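Local coordinates for enoyl-CoA hydratase (Thermus thermophilus, PDB 1WZ8), which probably catalyses the reversible addition of water to the double bond of enoyl-CoA thioesters, as a hexameric member of the crotonase family, at the interface of chains A and B. Numbering follows the deposited sequence. Chains: chain A/B, enoyl-CoA hydratase.

The interface of chains A and B. Residues chain A 221, 224-225; chain B 153, 157, 162, 166, 228, 231.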
# COMPACT_ATOMS: atom_id res chain seq x y z
N LEU A 221 5.67 7.14 13.05
CA LEU A 221 6.65 6.17 12.57
C LEU A 221 6.04 4.77 12.50
O LEU A 221 6.28 4.03 11.55
CB LEU A 221 7.89 6.13 13.48
CG LEU A 221 8.90 7.28 13.41
CD1 LEU A 221 9.90 7.12 14.55
CD2 LEU A 221 9.63 7.27 12.07
N TRP A 224 4.45 2.80 9.57
CA TRP A 224 5.22 2.04 8.60
C TRP A 224 4.95 0.56 8.85
O TRP A 224 4.80 -0.22 7.91
CB TRP A 224 6.72 2.31 8.73
CG TRP A 224 7.16 3.56 8.03
CD1 TRP A 224 7.03 4.85 8.48
CD2 TRP A 224 7.75 3.65 6.73
NE1 TRP A 224 7.52 5.73 7.55
CE2 TRP A 224 7.97 5.02 6.46
CE3 TRP A 224 8.13 2.71 5.76
CZ2 TRP A 224 8.54 5.47 5.27
CZ3 TRP A 224 8.70 3.16 4.57
CH2 TRP A 224 8.90 4.53 4.34
N TYR A 225 4.89 0.18 10.12
CA TYR A 225 4.61 -1.21 10.45
C TYR A 225 3.13 -1.53 10.20
O TYR A 225 2.81 -2.58 9.65
CB TYR A 225 4.92 -1.49 11.93
CG TYR A 225 6.38 -1.55 12.28
CD1 TYR A 225 7.27 -2.31 11.52
CD2 TYR A 225 6.88 -0.89 13.41
CE1 TYR A 225 8.61 -2.43 11.89
CE2 TYR A 225 8.21 -1.01 13.79
CZ TYR A 225 9.07 -1.78 13.02
OH TYR A 225 10.38 -1.92 13.41
N VAL B 153 9.83 10.85 9.03
CA VAL B 153 8.90 9.76 8.81
C VAL B 153 8.85 9.33 7.34
O VAL B 153 8.51 8.19 7.03
CB VAL B 153 7.50 10.14 9.33
CG1 VAL B 153 6.50 9.03 9.02
CG2 VAL B 153 7.57 10.34 10.84
N PRO B 157 13.03 5.57 7.80
CA PRO B 157 12.80 4.12 7.79
C PRO B 157 13.46 3.37 6.63
O PRO B 157 14.04 2.30 6.83
CB PRO B 157 11.27 4.02 7.75
CG PRO B 157 10.86 5.22 8.56
CD PRO B 157 11.77 6.30 8.00
N MET B 162 13.94 0.90 11.15
CA MET B 162 13.19 1.48 12.26
C MET B 162 13.88 1.58 13.61
O MET B 162 13.61 2.51 14.37
CB MET B 162 11.87 0.72 12.43
CG MET B 162 10.85 1.46 13.30
SD MET B 162 10.42 3.07 12.59
CE MET B 162 9.60 2.53 11.08
N LYS B 166 14.09 5.15 15.27
CA LYS B 166 13.48 5.44 16.56
C LYS B 166 14.49 5.90 17.60
O LYS B 166 14.21 6.81 18.38
CB LYS B 166 12.71 4.23 17.08
CG LYS B 166 11.35 4.06 16.43
CD LYS B 166 10.59 2.89 17.00
CE LYS B 166 9.17 2.87 16.45
NZ LYS B 166 8.41 1.70 16.96
N PHE B 228 4.60 6.30 0.70
CA PHE B 228 4.44 6.65 2.10
C PHE B 228 4.23 8.14 2.31
O PHE B 228 4.52 8.68 3.38
CB PHE B 228 5.65 6.16 2.89
CG PHE B 228 5.77 4.67 2.94
CD1 PHE B 228 5.20 3.95 3.98
CD2 PHE B 228 6.39 3.98 1.91
CE1 PHE B 228 5.25 2.56 3.99
CE2 PHE B 228 6.45 2.59 1.91
CZ PHE B 228 5.88 1.88 2.95
N HIS B 231 1.89 8.94 5.17
CA HIS B 231 2.58 8.74 6.44
C HIS B 231 3.35 10.00 6.81
O HIS B 231 3.31 10.48 7.95
CB HIS B 231 3.57 7.58 6.33
CG HIS B 231 2.94 6.26 6.02
ND1 HIS B 231 2.17 6.05 4.90
CD2 HIS B 231 2.99 5.07 6.67
CE1 HIS B 231 1.77 4.79 4.87
NE2 HIS B 231 2.25 4.17 5.93
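The indole of A:Trp224 is sandwiched between B:Phe228 on one face and B:Pro157 on the other. The six-membered ring of the indole and the B:Phe228 ring lie nearly parallel, with 8° between their planes. Their centroids are 3.7 Å apart, and CZ3 of A:Trp224 sits over the middle of the phenyl ring. On the opposite face the ring of B:Pro157 lies across the indole. Its CB covers the six-membered ring and its CG the five-membered ring, with CG 3.5 Å from NE1 of A:Trp224. B:His231 meets the five-membered ring edge-to-face. Its imidazole face takes the CD1 edge of B:Phe228, so it flanks the phenyl ring at its rim and probably helps to hold its rotation.

A hydrogen bond ties the indole to the chain B backbone: NE1 of A:Trp224 donates to the backbone O of B:Val153 at 2.7 Å, close to the indole plane. The bond is bent, with 140° at the hydrogen. The torsion about CB-CG (chi2 80°) turns the indole so that its N-H edge faces this carbonyl. An alanine in place of A:Trp224 would probably leave the B:Val153 carbonyl without this donor and open a gap between B:Phe228 and B:Pro157.

Apolar contacts continue beside the indole. Two kinks along the side chain of B:Met162 fold its methyl CE back to 3.7 Å from CB of A:Trp224. The CG of B:Met162 lies 3.6 Å from CE2 of A:Tyr225, at the phenol end of that ring. A:Leu221 splits its two methyls. CD1 meets CG of B:Lys166 at 3.9 Å, and CD2 meets CG2 of B:Val153 at the same distance.

All three chain A residues lie on helix 211-226, close to its C-terminal end. Chain B receives them with the short helices 152-155 and 157-160, helix 162-171, and B:Phe228 just before helix 229-241. The patch is part of a subunit interface within the hexamer.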